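Local coordinates for protein transcriptional regulator, MarR family (PDB 3CDH) that probably binds DNA through a winged helix-turn-helix domain and regulates transcription as a dimeric member of the MarR family, at residues S29-H33 with A118-R124; D56-I60 with R98-R102. The contacts are given in a common frame with arbitrary orientation. Numbering follows the deposited sequence.

Interaction 1: residues S29-H33 with A118-R124; sequences SAQFH and ARAHETR
Residues 29-33 and 118-124 are both helical throughout, and the axes of the two short segments run roughly antiparallel, 149° between N-to-C directions, with a closest approach of 10.6 Å. The CA atoms come nearest at Phe-32 and Ala-118, 6.9 Å apart. Aromatic packing is central: Phe-32 (chi1 t) turns the edge of its ring to the face of His-121 (chi1 m), a T-shaped pair with centroids 5.4 Å apart and planes at 75°; Phe-32 CD1 lies 3.8 Å from His-121 CD2. Apolar contact follows beside it, where Ala-118 CB makes an off-centre CH-pi contact 4.0 Å from the Phe-32 ring centroid and sits 3.5 Å from Phe-32 CZ. At the exposed margin the extended Gln-31 side chain reaches His-121 and Arg-124. This antiparallel pairing of helix 17-38 with the long helix 105-130 is consistent with the dimerisation region of MarR proteins; Tyr-16 of the second subunit meets Ala-118, while Trp-46 of helix 43-54 packs on Phe-32 and Ala-118.

Interaction 2: residues D56-I60 with R98-R102; sequences DAMMI and RVRVR. With SO4 (sulfate ion), chain I.
Residues 98-102 run broadly antiparallel to 56-60, end-to-end directions 130° apart, and extended strand 58-59 meets extended strand 100-103. At the start, Arg-98 brings NH2 to 4.3 Å from SE of selenomethionine Met-59, and Arg-98 O accepts a hydrogen bond from Arg-100 NH2 at 3.2 Å. Val-99 O receives a CA-H...O contact from Met-59 CA at 3.2 Å, while Val-99 CG1 lies 4.2 Å from Ile-60 CG1. Arg-100 forms a non-hydrogen-bonded pair with Met-59, their CA atoms 4.2 Å apart and their side chains on the same side of the sheet; Met-59 CG (chi1 m) lies over the Arg-100 guanidinium, 3.7 Å from NH2. A sulfate, probably from crystallisation, sits nearby: its O3 accepts a very short hydrogen bond, 2.4 Å, from Met-59 N, and its O1 is 3.2 Å from Arg-100 NH1. Val-101 is the hydrogen-bonded partner of selenomethionine Met-58: Met-58 N donates to Val-101 O at 3.0 Å, and Val-101 N to Met-58 O in a weak bond of 2.6 Å. Both side chains turn to the buried side, among Leu-52 and Leu-63. Arg-102 ends the segment with CB 2.9 Å from Asp-56 O; its CA-to-CB bond points sideways and the side-chain end leads away from 56-60. Met-59 is the N-cap residue of helix 60-67, so the strand passes directly into that helix. Such a short strand, paired with strand 100-103 of the wing hairpin, whose other strand is 87-89, is characteristic of the winged helix-turn-helix fold.

The two contacts lie on opposite sides of the chain's centre, their own centres 27 Å apart and their nearest atoms about 13 Å apart. In sequence the order is 29-33, 56-60, 98-102, 118-124, so both halves of interaction 2 fall between those of interaction 1. Strand 100-103 leads almost directly into helix 105-130, which carries the chain from the wing back to helix 17-38. Interaction 1 belongs to the helical region where the second subunit packs, and interaction 2 to the three-stranded sheet of the winged helix-turn-helix. Such a division between dimerisation and probable DNA-binding regions, connected by a long helix, is as in other MarR proteins.

Interaction 1: residues S29-H33 with A118-R124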
loop_
_atom_site.group_PDB
_atom_site.type_symbol
_atom_site.label_atom_id
_atom_site.label_comp_id
_atom_site.label_asym_id
_atom_site.label_seq_id
_atom_site.Cartn_x
_atom_site.Cartn_y
_atom_site.Cartn_z
ATOM N N SER B 29 2.790 7.169 5.211
ATOM C CA SER B 29 1.710 6.912 6.168
ATOM C C SER B 29 2.205 6.661 7.590
ATOM O O SER B 29 1.468 6.841 8.565
ATOM C CB SER B 29 0.913 5.686 5.735
ATOM O OG SER B 29 -0.094 6.034 4.815
ATOM N N ALA B 30 3.451 6.218 7.702
ATOM C CA ALA B 30 3.980 5.738 8.984
ATOM C C ALA B 30 3.706 6.701 10.146
ATOM O O ALA B 30 3.157 6.292 11.184
ATOM C CB ALA B 30 5.475 5.374 8.884
ATOM N N GLN B 31 4.033 7.973 9.958
ATOM C CA GLN B 31 3.910 8.901 11.072
ATOM C C GLN B 31 2.457 9.092 11.490
ATOM O O GLN B 31 2.124 9.039 12.665
ATOM C CB GLN B 31 4.581 10.230 10.765
ATOM C CG GLN B 31 5.107 10.992 11.991
ATOM C CD GLN B 31 5.434 12.469 11.644
ATOM O OE1 GLN B 31 6.567 12.788 11.218
ATOM N NE2 GLN B 31 4.419 13.367 11.778
ATOM N N PHE B 32 1.572 9.273 10.531
ATOM C CA PHE B 32 0.183 9.412 10.877
ATOM C C PHE B 32 -0.400 8.148 11.491
ATOM O O PHE B 32 -1.222 8.225 12.420
ATOM C CB PHE B 32 -0.659 9.847 9.688
ATOM C CG PHE B 32 -1.994 10.356 10.094
ATOM C CD1 PHE B 32 -2.091 11.494 10.901
ATOM C CD2 PHE B 32 -3.147 9.668 9.750
ATOM C CE1 PHE B 32 -3.316 11.954 11.333
ATOM C CE2 PHE B 32 -4.404 10.136 10.172
ATOM C CZ PHE B 32 -4.483 11.276 10.966
ATOM N N HIS B 33 0.007 6.989 10.973
ATOM C CA HIS B 33 -0.453 5.754 11.559
ATOM C C HIS B 33 0.016 5.639 13.018
ATOM O O HIS B 33 -0.753 5.209 13.869
ATOM C CB HIS B 33 -0.106 4.535 10.703
ATOM C CG HIS B 33 -0.848 4.471 9.396
ATOM N ND1 HIS B 33 -0.571 3.523 8.431
ATOM C CD2 HIS B 33 -1.844 5.245 8.883
ATOM C CE1 HIS B 33 -1.369 3.713 7.386
ATOM N NE2 HIS B 33 -2.146 4.755 7.631
ATOM N N ALA B 118 -4.730 14.797 10.160
ATOM C CA ALA B 118 -4.283 14.251 8.883
ATOM C C ALA B 118 -3.864 15.390 7.962
ATOM O O ALA B 118 -2.776 15.334 7.386
ATOM C CB ALA B 118 -5.345 13.352 8.233
ATOM N N ARG B 119 -4.697 16.432 7.873
ATOM C CA ARG B 119 -4.422 17.543 6.964
ATOM C C ARG B 119 -3.120 18.251 7.318
ATOM O O ARG B 119 -2.326 18.567 6.440
ATOM C CB ARG B 119 -5.554 18.558 6.962
ATOM C CG ARG B 119 -6.794 18.170 6.194
ATOM C CD ARG B 119 -7.773 19.349 6.213
ATOM N NE ARG B 119 -9.166 18.991 5.919
ATOM C CZ ARG B 119 -9.671 18.851 4.686
ATOM N NH1 ARG B 119 -8.887 19.017 3.603
ATOM N NH2 ARG B 119 -10.967 18.535 4.535
ATOM N N ALA B 120 -2.912 18.502 8.609
ATOM C CA ALA B 120 -1.717 19.220 9.073
ATOM C C ALA B 120 -0.447 18.416 8.787
ATOM O O ALA B 120 0.548 18.982 8.336
ATOM C CB ALA B 120 -1.835 19.571 10.546
ATOM N N HIS B 121 -0.510 17.111 9.045
ATOM C CA HIS B 121 0.574 16.181 8.756
ATOM C C HIS B 121 0.880 16.143 7.238
ATOM O O HIS B 121 2.050 16.066 6.832
ATOM C CB HIS B 121 0.210 14.776 9.272
ATOM C CG HIS B 121 0.371 14.585 10.760
ATOM N ND1 HIS B 121 -0.249 15.388 11.698
ATOM C CD2 HIS B 121 1.041 13.637 11.466
ATOM C CE1 HIS B 121 0.048 14.958 12.912
ATOM N NE2 HIS B 121 0.827 13.896 12.799
ATOM N N GLU B 122 -0.170 16.201 6.413
ATOM C CA GLU B 122 -0.058 16.234 4.966
ATOM C C GLU B 122 0.604 17.530 4.522
ATOM O O GLU B 122 1.437 17.526 3.614
ATOM C CB GLU B 122 -1.428 16.098 4.305
ATOM C CG GLU B 122 -1.390 16.266 2.780
ATOM C CD GLU B 122 -2.742 16.204 2.123
ATOM O OE1 GLU B 122 -3.699 16.841 2.600
ATOM O OE2 GLU B 122 -2.861 15.519 1.101
ATOM N N THR B 123 0.245 18.635 5.163
ATOM C CA THR B 123 0.805 19.923 4.785
ATOM C C THR B 123 2.266 19.967 5.167
ATOM O O THR B 123 3.086 20.498 4.412
ATOM C CB THR B 123 0.047 21.125 5.396
ATOM O OG1 THR B 123 -1.360 20.902 5.286
ATOM C CG2 THR B 123 0.402 22.410 4.650
ATOM N N ARG B 124 2.596 19.400 6.321
ATOM C CA ARG B 124 3.981 19.311 6.736
ATOM C C ARG B 124 4.765 18.670 5.589
ATOM O O ARG B 124 5.760 19.222 5.092
ATOM C CB ARG B 124 4.102 18.457 7.996
ATOM C CG ARG B 124 5.223 18.857 8.968
ATOM C CD ARG B 124 4.698 19.402 10.349
ATOM N NE ARG B 124 3.584 18.636 10.955
ATOM C CZ ARG B 124 3.595 17.332 11.303
ATOM N NH1 ARG B 124 2.505 16.782 11.846
ATOM N NH2 ARG B 124 4.674 16.562 11.094
#

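Interaction 2: residues D56-I60 with R98-R102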
loop_
_atom_site.group_PDB
_atom_site.type_symbol
_atom_site.label_atom_id
_atom_site.label_comp_id
_atom_site.label_asym_id
_atom_site.label_seq_id
_atom_site.Cartn_x
_atom_site.Cartn_y
_atom_site.Cartn_z
ATOM N N ASP B 56 -22.672 12.065 3.945
ATOM C CA ASP B 56 -23.673 11.843 4.980
ATOM C C ASP B 56 -23.886 10.378 5.268
ATOM O O ASP B 56 -24.206 10.020 6.388
ATOM C CB ASP B 56 -25.016 12.444 4.577
ATOM C CG ASP B 56 -25.124 13.913 4.929
ATOM O OD1 ASP B 56 -24.595 14.313 6.004
ATOM O OD2 ASP B 56 -25.751 14.658 4.131
ATOM N N ALA B 57 -23.738 9.542 4.250
ATOM C CA ALA B 57 -24.075 8.139 4.345
ATOM C C ALA B 57 -23.390 7.405 3.208
ATOM O O ALA B 57 -23.304 7.924 2.111
ATOM C CB ALA B 57 -25.570 7.953 4.274
HETATM N N MSE B 58 -22.868 6.215 3.475
HETATM C CA MSE B 58 -22.220 5.418 2.456
HETATM C C MSE B 58 -22.603 3.973 2.569
HETATM O O MSE B 58 -22.903 3.485 3.661
HETATM C CB MSE B 58 -20.730 5.502 2.592
HETATM C CG MSE B 58 -20.098 6.436 1.669
HETATM SE SE MSE B 58 -18.205 5.975 1.421
HETATM C CE MSE B 58 -17.650 7.813 0.979
HETATM N N MSE B 59 -22.569 3.293 1.432
HETATM C CA MSE B 59 -22.821 1.876 1.357
HETATM C C MSE B 59 -21.571 1.217 1.829
HETATM O O MSE B 59 -20.478 1.710 1.569
HETATM C CB MSE B 59 -23.073 1.470 -0.079
HETATM C CG MSE B 59 -24.246 2.148 -0.730
HETATM SE SE MSE B 59 -24.448 1.435 -2.537
HETATM C CE MSE B 59 -23.600 2.783 -3.672
ATOM N N ILE B 60 -21.701 0.103 2.527
ATOM C CA ILE B 60 -20.504 -0.530 3.074
ATOM C C ILE B 60 -19.590 -0.927 1.927
ATOM O O ILE B 60 -18.361 -0.897 2.060
ATOM C CB ILE B 60 -20.805 -1.749 3.956
ATOM C CG1 ILE B 60 -21.658 -1.346 5.137
ATOM C CG2 ILE B 60 -19.509 -2.380 4.498
ATOM C CD1 ILE B 60 -21.585 -2.342 6.281
ATOM N N ARG B 98 -28.165 -2.930 -0.316
ATOM C CA ARG B 98 -27.722 -1.553 -0.448
ATOM C C ARG B 98 -27.863 -0.741 0.825
ATOM O O ARG B 98 -28.308 0.383 0.766
ATOM C CB ARG B 98 -28.445 -0.836 -1.609
ATOM C CG ARG B 98 -29.965 -1.091 -1.739
ATOM C CD ARG B 98 -30.452 -0.877 -3.195
ATOM N NE ARG B 98 -29.319 -0.856 -4.098
ATOM C CZ ARG B 98 -28.579 0.213 -4.325
ATOM N NH1 ARG B 98 -28.876 1.353 -3.742
ATOM N NH2 ARG B 98 -27.549 0.142 -5.140
ATOM N N VAL B 99 -27.478 -1.306 1.964
ATOM C CA VAL B 99 -27.455 -0.580 3.238
ATOM C C VAL B 99 -26.374 0.498 3.272
ATOM O O VAL B 99 -25.290 0.340 2.691
ATOM C CB VAL B 99 -27.295 -1.501 4.506
ATOM C CG1 VAL B 99 -25.841 -1.906 4.735
ATOM C CG2 VAL B 99 -27.796 -0.793 5.768
ATOM N N ARG B 100 -26.661 1.543 4.025
ATOM C CA ARG B 100 -25.835 2.709 4.100
ATOM C C ARG B 100 -25.509 2.982 5.551
ATOM O O ARG B 100 -26.208 2.553 6.431
ATOM C CB ARG B 100 -26.589 3.888 3.532
ATOM C CG ARG B 100 -26.235 4.258 2.139
ATOM C CD ARG B 100 -27.431 4.188 1.279
ATOM N NE ARG B 100 -27.186 4.748 -0.036
ATOM C CZ ARG B 100 -27.417 4.105 -1.171
ATOM N NH1 ARG B 100 -27.164 4.697 -2.321
ATOM N NH2 ARG B 100 -27.894 2.873 -1.152
ATOM N N VAL B 101 -24.440 3.712 5.795
ATOM C CA VAL B 101 -23.903 3.829 7.127
ATOM C C VAL B 101 -23.448 5.254 7.336
ATOM O O VAL B 101 -22.978 5.880 6.404
ATOM C CB VAL B 101 -22.758 2.809 7.258
ATOM C CG1 VAL B 101 -21.558 3.387 7.877
ATOM C CG2 VAL B 101 -23.244 1.613 8.018
ATOM N N ARG B 102 -23.618 5.789 8.534
ATOM C CA ARG B 102 -23.209 7.174 8.776
ATOM C C ARG B 102 -22.562 7.362 10.150
ATOM O O ARG B 102 -22.714 6.506 11.035
ATOM C CB ARG B 102 -24.383 8.130 8.600
ATOM C CG ARG B 102 -25.481 7.934 9.593
ATOM C CD ARG B 102 -26.397 9.161 9.678
ATOM N NE ARG B 102 -27.568 8.879 10.515
ATOM C CZ ARG B 102 -27.659 9.141 11.829
ATOM N NH1 ARG B 102 -28.765 8.826 12.502
ATOM N NH2 ARG B 102 -26.662 9.726 12.487
HETATM S S SO4 I . -22.715 5.537 -1.531
HETATM O O1 SO4 I . -24.185 5.470 -1.604
HETATM O O2 SO4 I . -22.212 6.858 -1.159
HETATM O O3 SO4 I . -22.247 4.578 -0.544
HETATM O O4 SO4 I . -22.105 5.205 -2.818
#